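Local coordinates for outer membrane usher protein PapC (Escherichia coli, PDB 3L48) that takes part in the export and assembly of pilus subunits across the outer membrane as a pore-forming usher, the piece here being its C-terminal domain, at residues 9-14 against 75-80; 29-34 against 53-58; 48-53 against 68-73. All blocks are in the same frame, centred on the assembly; numbering follows the deposited sequence.

Contact 1: residues 9-14 against 75-80; sequences RLFAIL and ISDQQL
Arg9 takes hold of the Asp77 carboxylate side-on in a salt bridge. NE lies 3.0 Å from Asp77 OD2 and NH2 of Arg9 3.1 Å from the same oxygen, so one acceptor receives both N-H groups. OD2 sits in the guanidinium plane, NE meeting it nearly along its C-O axis and NH2 on the syn side; guanidinium and carboxylate are turned 29° apart. CG of Arg9 is anti to the backbone N (chi1 173°), and the bend at chi3 places NE against the acid. Phe11 adds a lid: its CZ stands 3.5 Å above the Arg9 guanidinium plane, toward the rim, while its CE2 is 3.6 Å from Asp77 O. An alanine in place of Arg9 has no guanidinium for Phe11 CZ to overhang and would probably leave the Asp77 carboxylate without its two donors here.

Backbone bonds begin at the type II turn from Ile75 to Gln78, where Asp77 N reaches Arg9 O at 2.7 Å and Gln78 OE1 accepts Ile75 N. Beyond it a parallel pairing continues: Phe11 N bonds Gln78 O, Phe11 O takes Leu80 N, and Ile13 N reaches Leu80 O at 2.9 Å.

Apolar touches lie on both faces of the sheet. Leu10 CD1 meets Leu80 CD2 at 4.1 Å on the face that also carries Ala12; on the other, Ile13 CG1 comes within 3.9 Å of Gln79 CG.

Strand segments 10-14 and 78-80 run parallel, 12° apart. Strand 10-16 is the middle one of its sheet, parallel to 78-84 and antiparallel to 44-47, where Trp46 meets the Phe11 ring, while Leu10 packs on Val50 and Val70.

Contact 2: residues 29-34 against 53-58; sequences TSEKGR and GETLSV
Glu31 reaches over Thr55 and can be followed from root to tip, although it is poorly ordered. Its CB lies 4.0 Å from Thr55 O, and CG comes closer to that same oxygen. With CG beside the backbone N (chi1 -56°) and the chain extended beyond it, CD passes 3.9 Å from Glu54 CB. At the tip, OE2 accepts the backbone N-H of Thr55 at 3.0 Å, the donor standing 47° out of the Glu31 carboxylate plane, while OE1 remains near Glu54 CB. The Glu31 and Glu54 side chains run past one another in opposite senses, their carboxylates nearly perpendicular. Their like charges, OE1 of Glu31 and OE1 of Glu54, are 4.7 Å apart and may repel mildly.

Glu54 turns its other oxygen elsewhere: OE2 accepts the backbone N-H of Thr51, and OE1 lies 3.3 Å from Ser30 CB. Beside it Leu56 CD2 packs 3.6 Å from Ser30 CA, and Leu36 of strand 35-38 also touches Leu56.

Thr29 and Ser57 form an antiparallel hydrogen-bonded pair, N to O both ways. Their side chains leave on the same face of the sheet, and the hydroxyls approach closely, Thr29 OG1 to Ser57 OG 2.6 Å. Thr29 OG1 also hydrogen-bonds Asn59 OD1, and Ser57 OG makes a weak bond to Asn59 ND2. A water that donates to Ser30 O also hydrogen-bonds Ser57 OG at 3.0 Å.

Ser30 makes several of the bonds that close the loop: its N bonds Arg34 O, its O takes Gly33 N, and its OG accepts Arg34 N. This is a type I turn followed by a G1 beta bulge at Gly33, whose positive phi suits glycine. It joins strands 27-29 and 35-38 as a beta hairpin, whose strand 27-29 pairs with 55-59 in the antiparallel sheet of an Ig-like Greek key domain.

Contact 3: residues 48-53 against 68-73; sequences SGVTPG and VNVPET
Val50 and Val70 meet with CG1 of each anti to its own backbone N (chi1 -174° and 180°). This turns the methyls of the two side chains onto each other, Val50 CG1 lying 3.8 Å from Val70 CG2 and nearly as close to Val70 CG1. Both side chains also touch Leu10 of strand 10-16. Glu72 starts away from the other segment, but its chain bends at chi2 (79°), and the carboxylate comes back over Gly53. Its OE1 stops 3.2 Å from Gly53 CA and 3.0 Å from Pro52 O. Two acceptors face each other there, a polar crowding that may make this carboxylate somewhat readier to take up a proton.

The loop 48-53 leads from strand 44-47 to strand 55-59, and residues 70-73 follow strand 64-69. The contact thus lies where chain passes between the two sheets of the Ig-like Greek key sandwich, with the valines facing its interior and Glu72 on the surface.

Gly53 N is shared by two carbonyls, both bonds weak and bent: Val70 O at 2.8 Å and Pro71 O at 3.4 Å. A water donates to Gly53 O and, at 3.1 Å, to Glu72 OE2, linking glycine and acid. The backbone angles of Gly53 call for glycine, since a CB would run into the preceding carbonyl, and with Glu72 placed as it is a CB would also meet OE1. Pro52 CB comes 3.5 Å from Glu72 O and also near Pro71 O. Pro71, next in the chain after Val70, packs on Leu80 and Leu82 of strand 78-84.

Contact 1 joins the first and last strands of the domain, and both other contacts fall between its two segments along the chain. Contacts 2 and 3 alternate in sequence, share Gly53 and have centres 9 Å apart; strands 55-59 and 64-69, neighbours in the four-stranded antiparallel sheet, carry them. Contact 1 belongs to the other, mixed sheet, its centre 9 Å from that of contact 3 and 15 Å from that of contact 2. Contact 3 is therefore the bridge: its valines pack on Leu10 and its Pro71 on Leu80, while Val70 bonds the backbone of Glu54. Together the three tie both sheets of the usher's C-terminal sandwich into one compact unit.

Contact 1: residues 9-14 against 75-80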
loop_
_atom_site.group_PDB
_atom_site.type_symbol
_atom_site.label_atom_id
_atom_site.label_comp_id
_atom_site.label_asym_id
_atom_site.label_seq_id
_atom_site.Cartn_x
_atom_site.Cartn_y
_atom_site.Cartn_z
ATOM N N ARG A 9 6.281 -2.711 10.028
ATOM C CA ARG A 9 6.447 -3.455 8.776
ATOM C C ARG A 9 5.228 -4.302 8.441
ATOM O O ARG A 9 4.826 -5.171 9.217
ATOM C CB ARG A 9 7.693 -4.341 8.748
ATOM C CG ARG A 9 7.705 -5.205 7.483
ATOM C CD ARG A 9 9.005 -5.931 7.241
ATOM N NE ARG A 9 9.115 -7.149 8.030
ATOM C CZ ARG A 9 10.038 -8.080 7.829
ATOM N NH1 ARG A 9 10.920 -7.934 6.851
ATOM N NH2 ARG A 9 10.077 -9.156 8.600
ATOM N N LEU A 10 4.656 -4.055 7.267
ATOM C CA LEU A 10 3.456 -4.766 6.847
ATOM C C LEU A 10 3.675 -5.557 5.568
ATOM O O LEU A 10 4.358 -5.104 4.655
ATOM C CB LEU A 10 2.301 -3.787 6.647
ATOM C CG LEU A 10 1.920 -2.961 7.872
ATOM C CD1 LEU A 10 0.635 -2.196 7.603
ATOM C CD2 LEU A 10 1.776 -3.863 9.089
ATOM N N PHE A 11 3.096 -6.750 5.517
ATOM C CA PHE A 11 3.049 -7.529 4.290
ATOM C C PHE A 11 1.697 -7.264 3.640
ATOM O O PHE A 11 0.695 -7.888 3.992
ATOM C CB PHE A 11 3.216 -9.020 4.585
ATOM C CG PHE A 11 4.437 -9.347 5.402
ATOM C CD1 PHE A 11 5.699 -8.962 4.977
ATOM C CD2 PHE A 11 4.324 -10.050 6.591
ATOM C CE1 PHE A 11 6.829 -9.266 5.729
ATOM C CE2 PHE A 11 5.449 -10.360 7.346
ATOM C CZ PHE A 11 6.704 -9.967 6.913
ATOM N N ALA A 12 1.669 -6.325 2.701
ATOM C CA ALA A 12 0.406 -5.846 2.150
ATOM C C ALA A 12 -0.008 -6.573 0.876
ATOM O O ALA A 12 0.754 -6.648 -0.090
ATOM C CB ALA A 12 0.465 -4.342 1.908
ATOM N N ILE A 13 -1.221 -7.114 0.889
ATOM C CA ILE A 13 -1.817 -7.676 -0.312
ATOM C C ILE A 13 -2.718 -6.608 -0.921
ATOM O O ILE A 13 -3.804 -6.329 -0.411
ATOM C CB ILE A 13 -2.632 -8.947 -0.006
ATOM C CG1 ILE A 13 -1.792 -9.942 0.800
ATOM C CG2 ILE A 13 -3.134 -9.590 -1.299
ATOM C CD1 ILE A 13 -0.500 -10.345 0.120
ATOM N N LEU A 14 -2.252 -6.000 -2.004
ATOM C CA LEU A 14 -2.955 -4.881 -2.619
ATOM C C LEU A 14 -3.873 -5.315 -3.759
ATOM O O LEU A 14 -3.452 -6.022 -4.677
ATOM C CB LEU A 14 -1.951 -3.863 -3.157
ATOM C CG LEU A 14 -0.939 -3.250 -2.188
ATOM C CD1 LEU A 14 0.131 -2.498 -2.964
ATOM C CD2 LEU A 14 -1.634 -2.327 -1.213
ATOM N N ILE A 75 -0.259 -4.192 13.021
ATOM C CA ILE A 75 0.959 -4.389 13.799
ATOM C C ILE A 75 2.048 -5.022 12.941
ATOM O O ILE A 75 1.782 -5.483 11.829
ATOM C CB ILE A 75 0.718 -5.238 15.065
ATOM C CG1 ILE A 75 0.184 -6.624 14.697
ATOM C CG2 ILE A 75 -0.232 -4.519 16.011
ATOM C CD1 ILE A 75 -0.062 -7.517 15.896
ATOM N N SER A 76 3.268 -5.051 13.466
ATOM C CA SER A 76 4.431 -5.454 12.684
ATOM C C SER A 76 4.386 -6.919 12.258
ATOM O O SER A 76 3.933 -7.786 13.009
ATOM C CB SER A 76 5.726 -5.153 13.445
ATOM O OG SER A 76 6.831 -5.111 12.558
ATOM N N ASP A 77 4.866 -7.174 11.044
ATOM C CA ASP A 77 4.861 -8.507 10.443
ATOM C C ASP A 77 3.462 -9.070 10.236
ATOM O O ASP A 77 3.272 -10.284 10.193
ATOM C CB ASP A 77 5.718 -9.484 11.249
ATOM C CG ASP A 77 7.193 -9.377 10.911
ATOM O OD1 ASP A 77 7.956 -10.286 11.298
ATOM O OD2 ASP A 77 7.585 -8.388 10.253
ATOM N N GLN A 78 2.485 -8.184 10.096
ATOM C CA GLN A 78 1.123 -8.605 9.796
ATOM C C GLN A 78 0.886 -8.593 8.291
ATOM O O GLN A 78 1.178 -7.606 7.617
ATOM C CB GLN A 78 0.109 -7.686 10.484
ATOM C CG GLN A 78 -1.346 -8.062 10.237
ATOM C CD GLN A 78 -2.320 -7.150 10.966
ATOM O OE1 GLN A 78 -1.920 -6.318 11.781
ATOM N NE2 GLN A 78 -3.609 -7.303 10.673
ATOM N N GLN A 79 0.363 -9.694 7.764
ATOM C CA GLN A 79 -0.116 -9.708 6.390
ATOM C C GLN A 79 -1.565 -9.257 6.389
ATOM O O GLN A 79 -2.382 -9.787 7.139
ATOM C CB GLN A 79 -0.021 -11.104 5.774
ATOM C CG GLN A 79 -0.567 -11.163 4.347
ATOM C CD GLN A 79 -0.770 -12.581 3.855
ATOM O OE1 GLN A 79 -1.881 -13.114 3.900
ATOM N NE2 GLN A 79 0.302 -13.200 3.387
ATOM N N LEU A 80 -1.889 -8.279 5.552
ATOM C CA LEU A 80 -3.273 -7.839 5.446
ATOM C C LEU A 80 -3.640 -7.334 4.053
ATOM O O LEU A 80 -2.800 -6.809 3.320
ATOM C CB LEU A 80 -3.596 -6.782 6.506
ATOM C CG LEU A 80 -3.146 -5.345 6.250
ATOM C CD1 LEU A 80 -3.550 -4.461 7.423
ATOM C CD2 LEU A 80 -1.647 -5.268 6.016
HETATM O O HOH W 1 8.969 -3.454 11.951
#

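Contact 2: residues 29-34 against 53-58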
loop_
_atom_site.group_PDB
_atom_site.type_symbol
_atom_site.label_atom_id
_atom_site.label_comp_id
_atom_site.label_asym_id
_atom_site.label_seq_id
_atom_site.Cartn_x
_atom_site.Cartn_y
_atom_site.Cartn_z
ATOM N N THR A 29 3.552 5.187 -1.017
ATOM C CA THR A 29 4.053 6.327 -0.263
ATOM C C THR A 29 3.117 6.705 0.875
ATOM O O THR A 29 1.898 6.547 0.774
ATOM C CB THR A 29 4.258 7.556 -1.167
ATOM O OG1 THR A 29 3.034 7.860 -1.841
ATOM C CG2 THR A 29 5.345 7.285 -2.200
ATOM N N SER A 30 3.702 7.210 1.957
ATOM C CA SER A 30 2.942 7.626 3.128
ATOM C C SER A 30 2.312 8.991 2.898
ATOM O O SER A 30 2.624 9.671 1.918
ATOM C CB SER A 30 3.849 7.677 4.359
ATOM O OG SER A 30 4.849 8.671 4.207
ATOM N N GLU A 31 1.421 9.386 3.802
ATOM C CA GLU A 31 0.832 10.717 3.754
ATOM C C GLU A 31 1.950 11.745 3.656
ATOM O O GLU A 31 1.858 12.715 2.900
ATOM C CB GLU A 31 0.003 10.985 5.011
ATOM C CG GLU A 31 -1.091 9.965 5.279
ATOM C CD GLU A 31 -1.852 10.256 6.560
ATOM O OE1 GLU A 31 -1.245 10.811 7.501
ATOM O OE2 GLU A 31 -3.053 9.923 6.629
ATOM N N LYS A 32 3.011 11.516 4.424
ATOM C CA LYS A 32 4.144 12.431 4.488
ATOM C C LYS A 32 4.902 12.493 3.163
ATOM O O LYS A 32 5.630 13.448 2.901
ATOM C CB LYS A 32 5.091 12.016 5.617
ATOM C CG LYS A 32 4.393 11.747 6.946
ATOM N N GLY A 33 4.728 11.468 2.334
ATOM C CA GLY A 33 5.373 11.421 1.033
ATOM C C GLY A 33 6.553 10.466 0.976
ATOM O O GLY A 33 7.237 10.374 -0.046
ATOM N N ARG A 34 6.788 9.752 2.072
ATOM C CA ARG A 34 7.906 8.820 2.157
ATOM C C ARG A 34 7.581 7.500 1.457
ATOM O O ARG A 34 6.472 6.976 1.575
ATOM C CB ARG A 34 8.266 8.562 3.621
ATOM C CG ARG A 34 8.388 9.822 4.468
ATOM N N GLY A 53 -3.267 3.469 10.745
ATOM C CA GLY A 53 -4.295 4.484 10.611
ATOM C C GLY A 53 -4.054 5.497 9.506
ATOM O O GLY A 53 -4.956 6.258 9.153
ATOM N N GLU A 54 -2.844 5.516 8.953
ATOM C CA GLU A 54 -2.514 6.498 7.925
ATOM C C GLU A 54 -3.061 6.108 6.556
ATOM O O GLU A 54 -3.483 4.971 6.340
ATOM C CB GLU A 54 -1.002 6.721 7.842
ATOM C CG GLU A 54 -0.239 5.609 7.148
ATOM C CD GLU A 54 1.213 5.973 6.895
ATOM O OE1 GLU A 54 1.478 7.133 6.515
ATOM O OE2 GLU A 54 2.089 5.099 7.065
ATOM N N THR A 55 -3.057 7.066 5.638
ATOM C CA THR A 55 -3.483 6.826 4.266
ATOM C C THR A 55 -2.272 6.756 3.346
ATOM O O THR A 55 -1.482 7.697 3.272
ATOM C CB THR A 55 -4.426 7.936 3.759
ATOM O OG1 THR A 55 -5.605 7.972 4.572
ATOM C CG2 THR A 55 -4.824 7.680 2.307
ATOM N N LEU A 56 -2.123 5.635 2.652
ATOM C CA LEU A 56 -1.021 5.475 1.718
ATOM C C LEU A 56 -1.525 5.672 0.299
ATOM O O LEU A 56 -2.681 5.379 -0.007
ATOM C CB LEU A 56 -0.390 4.089 1.855
ATOM C CG LEU A 56 0.091 3.668 3.247
ATOM C CD1 LEU A 56 0.823 2.334 3.172
ATOM C CD2 LEU A 56 0.986 4.732 3.862
ATOM N N SER A 57 -0.658 6.178 -0.567
ATOM C CA SER A 57 -0.991 6.287 -1.978
ATOM C C SER A 57 -0.121 5.330 -2.785
ATOM O O SER A 57 1.063 5.153 -2.494
ATOM C CB SER A 57 -0.830 7.726 -2.476
ATOM O OG SER A 57 0.534 8.054 -2.642
ATOM N N VAL A 58 -0.723 4.697 -3.784
ATOM C CA VAL A 58 -0.005 3.784 -4.657
ATOM C C VAL A 58 0.204 4.455 -6.005
ATOM O O VAL A 58 -0.753 4.854 -6.667
ATOM C CB VAL A 58 -0.776 2.471 -4.840
ATOM C CG1 VAL A 58 0.006 1.513 -5.724
ATOM C CG2 VAL A 58 -1.056 1.847 -3.482
HETATM O O HOH W 2 1.204 10.400 -0.815
#

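Contact 3: residues 48-53 against 68-73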
loop_
_atom_site.group_PDB
_atom_site.type_symbol
_atom_site.label_atom_id
_atom_site.label_comp_id
_atom_site.label_asym_id
_atom_site.label_seq_id
_atom_site.Cartn_x
_atom_site.Cartn_y
_atom_site.Cartn_z
ATOM N N SER A 48 7.752 -0.748 4.827
ATOM C CA SER A 48 8.545 -0.429 6.011
ATOM C C SER A 48 8.074 0.877 6.642
ATOM O O SER A 48 7.717 1.825 5.938
ATOM C CB SER A 48 10.028 -0.303 5.648
ATOM O OG SER A 48 10.528 -1.493 5.067
ATOM N N GLY A 49 8.078 0.918 7.971
ATOM C CA GLY A 49 7.804 2.138 8.710
ATOM C C GLY A 49 6.409 2.693 8.512
ATOM O O GLY A 49 6.218 3.907 8.473
ATOM N N VAL A 50 5.430 1.801 8.391
ATOM C CA VAL A 50 4.040 2.206 8.230
ATOM C C VAL A 50 3.440 2.633 9.563
ATOM O O VAL A 50 3.701 2.022 10.599
ATOM C CB VAL A 50 3.180 1.062 7.656
ATOM C CG1 VAL A 50 1.762 1.550 7.368
ATOM C CG2 VAL A 50 3.820 0.493 6.402
ATOM N N THR A 51 2.630 3.686 9.531
ATOM C CA THR A 51 1.920 4.139 10.719
ATOM C C THR A 51 0.483 3.647 10.675
ATOM O O THR A 51 -0.243 3.928 9.724
ATOM C CB THR A 51 1.910 5.674 10.820
ATOM O OG1 THR A 51 3.249 6.174 10.703
ATOM C CG2 THR A 51 1.318 6.115 12.151
ATOM N N PRO A 52 0.067 2.896 11.704
ATOM C CA PRO A 52 -1.317 2.414 11.754
ATOM C C PRO A 52 -2.308 3.571 11.659
ATOM O O PRO A 52 -2.187 4.544 12.400
ATOM C CB PRO A 52 -1.407 1.754 13.133
ATOM C CG PRO A 52 0.003 1.352 13.451
ATOM C CD PRO A 52 0.864 2.429 12.853
ATOM N N GLY A 53 -3.267 3.469 10.745
ATOM C CA GLY A 53 -4.295 4.484 10.611
ATOM C C GLY A 53 -4.054 5.497 9.506
ATOM O O GLY A 53 -4.956 6.258 9.153
ATOM N N VAL A 68 -4.997 3.658 -0.020
ATOM C CA VAL A 68 -5.420 2.647 0.936
ATOM C C VAL A 68 -5.428 3.241 2.337
ATOM O O VAL A 68 -4.660 4.150 2.639
ATOM C CB VAL A 68 -4.478 1.421 0.926
ATOM C CG1 VAL A 68 -4.369 0.836 -0.477
ATOM C CG2 VAL A 68 -3.113 1.808 1.447
ATOM N N ASN A 69 -6.312 2.729 3.183
ATOM C CA ASN A 69 -6.352 3.127 4.580
ATOM C C ASN A 69 -5.788 2.019 5.458
ATOM O O ASN A 69 -6.390 0.953 5.593
ATOM C CB ASN A 69 -7.785 3.462 5.003
ATOM C CG ASN A 69 -8.399 4.562 4.162
ATOM O OD1 ASN A 69 -9.517 4.429 3.665
ATOM N ND2 ASN A 69 -7.666 5.657 3.993
ATOM N N VAL A 70 -4.620 2.265 6.038
ATOM C CA VAL A 70 -4.005 1.283 6.919
ATOM C C VAL A 70 -4.811 1.187 8.205
ATOM O O VAL A 70 -4.959 2.178 8.918
ATOM C CB VAL A 70 -2.556 1.657 7.258
ATOM C CG1 VAL A 70 -1.943 0.616 8.185
ATOM C CG2 VAL A 70 -1.733 1.791 5.983
ATOM N N PRO A 71 -5.346 -0.006 8.501
ATOM C CA PRO A 71 -6.144 -0.199 9.717
ATOM C C PRO A 71 -5.405 0.293 10.962
ATOM O O PRO A 71 -4.179 0.188 11.043
ATOM C CB PRO A 71 -6.332 -1.718 9.771
ATOM C CG PRO A 71 -6.244 -2.153 8.348
ATOM C CD PRO A 71 -5.224 -1.247 7.718
ATOM N N GLU A 72 -6.152 0.836 11.916
ATOM C CA GLU A 72 -5.574 1.345 13.151
ATOM C C GLU A 72 -4.968 0.195 13.949
ATOM O O GLU A 72 -4.118 0.404 14.817
ATOM C CB GLU A 72 -6.653 2.036 13.987
ATOM C CG GLU A 72 -6.165 3.243 14.767
ATOM C CD GLU A 72 -6.045 4.481 13.901
ATOM O OE1 GLU A 72 -4.909 4.965 13.709
ATOM O OE2 GLU A 72 -7.086 4.971 13.411
ATOM N N THR A 73 -5.408 -1.022 13.644
ATOM C CA THR A 73 -4.981 -2.205 14.381
ATOM C C THR A 73 -3.804 -2.926 13.734
ATOM O O THR A 73 -3.431 -4.018 14.158
ATOM C CB THR A 73 -6.140 -3.197 14.552
ATOM O OG1 THR A 73 -6.732 -3.458 13.275
ATOM C CG2 THR A 73 -7.190 -2.620 15.481
HETATM O O HOH W 3 -7.415 5.862 10.445
#